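Local coordinates for protein TRAP dicarboxylate transporter-DctP subunit (Rhodobacter sphaeroides, PDB 4PE3) that probably captures a small organic acid in the periplasm and hands it to a TRAP-type membrane transporter, as the solute-binding subunit of that system, at residues 154-159 with 218-223; 211-216 with 236-241. One frame throughout, in Å; residues are numbered along the deposited sequence.

Both interactions are buried and meet round one zinc ion, their centres about 8 Å apart. Strands 157-159 and 211-213 lie antiparallel in the same four-stranded sheet, so each interaction uses one of two neighbouring strands, and helix 217-223 of interaction 1 is the next helix in the chain after the strand of interaction 2. The chemistry differs with place: in interaction 1 a neutral amide ties segment 154-159 to a helix through one weak bond, a water and methyl packing, whereas in interaction 2 a carboxylate is shared between a histidine and the metal. Glu155 from 154-159 and Asp213 with Tyr214 from 211-216 complete the protein part of the zinc site, and two zinc-bound waters belong to both.

Interaction 1: residues 154-159 with 218-223; sequences LEAFVS and SVNQDT. With ZN (zinc ion), chain F; ZN (zinc ion), chain H.
Asn220, on helix 217-223, reaches the backbone of 154-159 with its amide nitrogen, and that one group carries most of the contact. Asn220 ND2 gives a weak hydrogen bond to Ala156 O, 3.1 Å long and bent to 134° at the hydrogen. The same nitrogen donates to a water 3.0 Å from Asn220 ND2, and this water in turn donates to Phe157 O, so one amide serves two successive carbonyls, one directly and one through solvent. Methyl groups pack beside it: Val158 CG2 lies 3.6 Å from Asn220 ND2 and also touches Asn220 CG, while Ala156 CB comes within 3.7 Å of Asn220 ND2. The valine presents that methyl because its CG1 stands anti to the backbone N (chi1 171°), leaving CG2 to face the helix. At the other end of the amide, Asn220 OD1 accepts from Ser215 N, a bond that, with those of ND2, should fix the rotation of the group. Further out, Val158 pairs with Ala212 of strand 211-213, and its side chain also rests on Met225 of helix 225-228. The contact thus fastens the helix to an outermost strand of the four-stranded sheet in this family 7 solute-binding fold. Glu155, in the same segment, has an extended chain beyond CG and grips a zinc ion with both carboxylate oxygens, OE1 and OE2 each 2.1 Å from the metal; Asp213 and Tyr214 bind the same ion. Asp222, on the helix, holds a different zinc through OD2. Between these charged sites the amide joins strand and helix without any charge of its own: a buried polar group satisfied at both ends, donating to a backbone carbonyl and a water and accepting from the turn that leads into its own helix.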
loop_
_atom_site.group_PDB
_atom_site.type_symbol
_atom_site.label_atom_id
_atom_site.label_comp_id
_atom_site.label_asym_id
_atom_site.label_seq_id
_atom_site.Cartn_x
_atom_site.Cartn_y
_atom_site.Cartn_z
ATOM N N LEU A 154 2.919 5.350 -1.628
ATOM C CA LEU A 154 2.337 5.460 -2.965
ATOM C C LEU A 154 3.483 5.400 -3.963
ATOM O O LEU A 154 4.446 6.185 -3.857
ATOM C CB LEU A 154 1.586 6.771 -3.090
ATOM C CG LEU A 154 1.060 7.123 -4.472
ATOM C CD1 LEU A 154 0.091 6.074 -4.999
ATOM C CD2 LEU A 154 0.437 8.517 -4.431
ATOM N N GLU A 155 3.419 4.457 -4.894
ATOM C CA GLU A 155 4.464 4.315 -5.914
ATOM C C GLU A 155 4.393 5.457 -6.902
ATOM O O GLU A 155 3.314 6.015 -7.121
ATOM C CB GLU A 155 4.320 2.976 -6.637
ATOM C CG GLU A 155 4.503 1.739 -5.728
ATOM C CD GLU A 155 4.768 0.475 -6.512
ATOM O OE1 GLU A 155 4.701 0.501 -7.736
ATOM O OE2 GLU A 155 5.028 -0.584 -5.896
ATOM N N ALA A 156 5.535 5.819 -7.484
ATOM C CA ALA A 156 5.558 6.718 -8.631
ATOM C C ALA A 156 5.641 5.892 -9.900
ATOM O O ALA A 156 6.107 4.763 -9.879
ATOM C CB ALA A 156 6.743 7.642 -8.528
ATOM N N PHE A 157 5.192 6.452 -11.022
ATOM C CA PHE A 157 5.218 5.725 -12.281
ATOM C C PHE A 157 6.491 6.077 -13.027
ATOM O O PHE A 157 6.911 7.230 -13.034
ATOM C CB PHE A 157 3.987 6.149 -13.118
ATOM C CG PHE A 157 3.605 5.179 -14.217
ATOM C CD1 PHE A 157 3.345 3.860 -13.933
ATOM C CD2 PHE A 157 3.452 5.605 -15.517
ATOM C CE1 PHE A 157 2.981 2.960 -14.925
ATOM C CE2 PHE A 157 3.082 4.719 -16.524
ATOM C CZ PHE A 157 2.832 3.391 -16.214
ATOM N N VAL A 158 7.020 5.086 -13.733
ATOM C CA VAL A 158 8.189 5.234 -14.593
ATOM C C VAL A 158 7.687 5.262 -16.041
ATOM O O VAL A 158 6.935 4.375 -16.442
ATOM C CB VAL A 158 9.146 4.052 -14.405
ATOM C CG1 VAL A 158 10.273 4.090 -15.463
ATOM C CG2 VAL A 158 9.708 4.040 -12.989
ATOM N N SER A 159 8.073 6.273 -16.812
ATOM C CA SER A 159 7.671 6.323 -18.213
ATOM C C SER A 159 8.692 7.055 -19.067
ATOM O O SER A 159 9.176 8.109 -18.683
ATOM C CB SER A 159 6.280 6.977 -18.382
ATOM O OG SER A 159 5.915 6.944 -19.752
ATOM N N SER A 218 11.595 7.789 -4.773
ATOM C CA SER A 218 12.980 7.812 -4.301
ATOM C C SER A 218 13.771 6.592 -4.782
ATOM O O SER A 218 14.952 6.712 -5.109
ATOM C CB SER A 218 13.039 7.940 -2.782
ATOM O OG SER A 218 12.333 6.876 -2.178
ATOM N N VAL A 219 13.146 5.431 -4.818
ATOM C CA VAL A 219 13.754 4.229 -5.346
ATOM C C VAL A 219 13.882 4.316 -6.844
ATOM O O VAL A 219 14.943 3.981 -7.391
ATOM C CB VAL A 219 12.940 2.972 -4.927
ATOM C CG1 VAL A 219 13.411 1.727 -5.652
ATOM C CG2 VAL A 219 13.010 2.774 -3.408
ATOM N N ASN A 220 12.820 4.754 -7.520
ATOM C CA ASN A 220 12.858 4.837 -8.980
ATOM C C ASN A 220 14.009 5.730 -9.411
ATOM O O ASN A 220 14.741 5.413 -10.388
ATOM C CB ASN A 220 11.542 5.381 -9.532
ATOM C CG ASN A 220 10.369 4.480 -9.273
ATOM O OD1 ASN A 220 10.505 3.357 -8.810
ATOM N ND2 ASN A 220 9.163 5.000 -9.564
ATOM N N GLN A 221 14.170 6.831 -8.702
ATOM C CA GLN A 221 15.213 7.813 -8.975
ATOM C C GLN A 221 16.606 7.242 -8.716
ATOM O O GLN A 221 17.502 7.327 -9.556
ATOM C CB GLN A 221 15.008 9.076 -8.143
ATOM C CG GLN A 221 16.009 10.210 -8.490
ATOM C CD GLN A 221 15.852 10.769 -9.903
ATOM O OE1 GLN A 221 14.788 10.716 -10.490
ATOM N NE2 GLN A 221 16.951 11.308 -10.453
ATOM N N ASP A 222 16.780 6.616 -7.559
ATOM C CA ASP A 222 18.076 6.040 -7.190
ATOM C C ASP A 222 18.515 4.954 -8.147
ATOM O O ASP A 222 19.726 4.745 -8.346
ATOM C CB ASP A 222 18.016 5.415 -5.799
ATOM C CG ASP A 222 18.305 6.382 -4.693
ATOM O OD1 ASP A 222 18.617 7.565 -4.916
ATOM O OD2 ASP A 222 18.226 5.926 -3.527
ATOM N N THR A 223 17.552 4.254 -8.729
ATOM C CA THR A 223 17.816 3.121 -9.585
ATOM C C THR A 223 18.243 3.572 -10.993
ATOM O O THR A 223 18.802 2.793 -11.769
ATOM C CB THR A 223 16.596 2.159 -9.562
ATOM O OG1 THR A 223 16.389 1.684 -8.213
ATOM C CG2 THR A 223 16.814 0.977 -10.457
HETATM ZN ZN ZN F . 5.123 -1.522 -7.817
HETATM ZN ZN ZN H . 19.015 6.960 -2.021
HETATM O O HOH W 1 9.189 7.434 -11.240
HETATM O O HOH W 2 3.121 -2.005 -7.416
HETATM O O HOH W 3 6.102 -3.154 -7.213
#

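Interaction 2: residues 211-216 with 236-241; sequences AADYSV and GFHSLP. With ZN (zinc ion), chain F.
Asp213 OD2 is held by two donors: His238 NE2, 2.7 Å away with an N-H...O angle of 161°, and a zinc-bound water that donates to Asp213 OD2 over 2.6 Å. The other oxygen, Asp213 OD1, binds the zinc ion at 2.0 Å, making this a histidine-carboxylate hydrogen bond backing a zinc ligand, on the segment that carries strand 211-213 in the four-stranded sheet of the solute-binding fold. The carboxylate and imidazole planes stand 74° apart. OD2 sits at the ring's edge, close to the imidazole plane, whereas the histidine N-H comes in from above the carboxylate plane. Asp213 CB already points toward 236-241, and CG anti to the backbone N (chi1 177°) carries the carboxylate between ring and metal. Ser239 CB sits over one face of the His238 ring, toward the rim, and Ile181 of helix 180-187 also touches the histidine. With an alanine in place of His238, Asp213 OD2 would probably lose its direct protein donor in this contact and the carboxylate would be freer to turn about the metal. The hydrogen bond from the ring is likely to steady the charge that the aspartate offers the cation. Ser239 joins the second shell, its OG hydrogen-bonded to the water that sits on the zinc and also to Asn111 ND2. Glu155 and a second water fill further sites on the zinc. The last protein ligand is a backbone atom, Tyr214 O, 2.4 Å from the zinc; it lies 3.0 Å from Asp213 OD1 with no hydrogen bond between them, the shared metal drawing the two oxygens together.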
loop_
_atom_site.group_PDB
_atom_site.type_symbol
_atom_site.label_atom_id
_atom_site.label_comp_id
_atom_site.label_asym_id
_atom_site.label_seq_id
_atom_site.Cartn_x
_atom_site.Cartn_y
_atom_site.Cartn_z
ATOM N N ALA A 211 7.311 1.915 -20.216
ATOM C CA ALA A 211 6.886 2.434 -18.916
ATOM C C ALA A 211 6.833 1.275 -17.919
ATOM O O ALA A 211 6.840 0.110 -18.312
ATOM C CB ALA A 211 5.513 3.087 -19.033
ATOM N N ALA A 212 6.741 1.584 -16.638
ATOM C CA ALA A 212 6.737 0.535 -15.640
ATOM C C ALA A 212 6.157 0.941 -14.323
ATOM O O ALA A 212 6.380 2.042 -13.838
ATOM C CB ALA A 212 8.170 0.036 -15.399
ATOM N N ASP A 213 5.432 -0.009 -13.736
ATOM C CA ASP A 213 5.324 -0.109 -12.294
ATOM C C ASP A 213 6.686 -0.497 -11.751
ATOM O O ASP A 213 7.257 -1.475 -12.206
ATOM C CB ASP A 213 4.281 -1.197 -11.967
ATOM C CG ASP A 213 4.135 -1.456 -10.488
ATOM O OD1 ASP A 213 5.161 -1.629 -9.797
ATOM O OD2 ASP A 213 2.978 -1.527 -10.009
ATOM N N TYR A 214 7.211 0.263 -10.802
ATOM C CA TYR A 214 8.399 -0.155 -10.089
ATOM C C TYR A 214 8.116 0.108 -8.611
ATOM O O TYR A 214 7.345 -0.685 -7.976
ATOM C CB TYR A 214 9.672 0.505 -10.656
ATOM C CG TYR A 214 10.942 -0.208 -10.235
ATOM C CD1 TYR A 214 11.241 -1.475 -10.720
ATOM C CD2 TYR A 214 11.816 0.369 -9.332
ATOM C CE1 TYR A 214 12.375 -2.148 -10.312
ATOM C CE2 TYR A 214 12.966 -0.295 -8.924
ATOM C CZ TYR A 214 13.231 -1.538 -9.429
ATOM O OH TYR A 214 14.378 -2.178 -9.031
ATOM N N SER A 215 8.569 1.239 -8.086
ATOM C CA SER A 215 8.500 1.529 -6.662
ATOM C C SER A 215 8.152 2.998 -6.377
ATOM O O SER A 215 7.599 3.688 -7.254
ATOM C CB SER A 215 9.834 1.138 -6.015
ATOM O OG SER A 215 9.833 1.235 -4.597
ATOM N N VAL A 216 8.445 3.476 -5.173
ATOM C CA VAL A 216 8.273 4.858 -4.815
ATOM C C VAL A 216 9.300 5.699 -5.568
ATOM O O VAL A 216 10.329 5.179 -6.021
ATOM C CB VAL A 216 8.377 5.053 -3.296
ATOM C CG1 VAL A 216 7.304 4.211 -2.613
ATOM C CG2 VAL A 216 9.762 4.688 -2.761
ATOM N N GLY A 236 2.293 9.147 -8.000
ATOM C CA GLY A 236 1.740 8.094 -8.821
ATOM C C GLY A 236 0.224 7.997 -8.735
ATOM O O GLY A 236 -0.428 8.692 -7.949
ATOM N N PHE A 237 -0.327 7.095 -9.534
ATOM C CA PHE A 237 -1.775 7.018 -9.700
ATOM C C PHE A 237 -2.315 5.601 -9.608
ATOM O O PHE A 237 -3.489 5.387 -9.919
ATOM C CB PHE A 237 -2.204 7.638 -11.047
ATOM C CG PHE A 237 -1.514 7.038 -12.228
ATOM C CD1 PHE A 237 -1.979 5.874 -12.787
ATOM C CD2 PHE A 237 -0.373 7.626 -12.762
ATOM C CE1 PHE A 237 -1.347 5.297 -13.858
ATOM C CE2 PHE A 237 0.287 7.040 -13.816
ATOM C CZ PHE A 237 -0.191 5.869 -14.363
ATOM N N HIS A 238 -1.520 4.622 -9.171
ATOM C CA HIS A 238 -2.021 3.264 -9.272
ATOM C C HIS A 238 -1.718 2.265 -8.169
ATOM O O HIS A 238 -2.481 1.315 -8.025
ATOM C CB HIS A 238 -1.669 2.658 -10.623
ATOM C CG HIS A 238 -0.360 1.955 -10.631
ATOM N ND1 HIS A 238 0.846 2.612 -10.731
ATOM C CD2 HIS A 238 -0.067 0.639 -10.516
ATOM C CE1 HIS A 238 1.827 1.730 -10.666
ATOM N NE2 HIS A 238 1.299 0.524 -10.550
ATOM N N SER A 239 -0.649 2.420 -7.385
ATOM C CA SER A 239 -0.272 1.392 -6.427
ATOM C C SER A 239 0.099 1.987 -5.070
ATOM O O SER A 239 1.058 2.759 -4.966
ATOM C CB SER A 239 0.890 0.569 -6.949
ATOM O OG SER A 239 1.184 -0.425 -5.967
ATOM N N LEU A 240 -0.655 1.641 -4.034
ATOM C CA LEU A 240 -0.438 2.156 -2.702
ATOM C C LEU A 240 -0.766 1.015 -1.733
ATOM O O LEU A 240 -1.912 0.889 -1.283
ATOM C CB LEU A 240 -1.323 3.385 -2.457
ATOM C CG LEU A 240 -0.918 4.326 -1.319
ATOM C CD1 LEU A 240 -1.665 5.669 -1.424
ATOM C CD2 LEU A 240 -1.179 3.678 0.013
ATOM N N PRO A 241 0.211 0.150 -1.435
ATOM C CA PRO A 241 -0.091 -1.046 -0.644
ATOM C C PRO A 241 -0.460 -0.766 0.815
ATOM O O PRO A 241 0.106 0.102 1.466
ATOM C CB PRO A 241 1.202 -1.859 -0.713
ATOM C CG PRO A 241 1.949 -1.316 -1.889
ATOM C CD PRO A 241 1.562 0.114 -2.017
HETATM ZN ZN ZN F . 5.123 -1.522 -7.817
HETATM O O HOH W 2 3.121 -2.005 -7.416
HETATM O O HOH W 3 6.102 -3.154 -7.213
#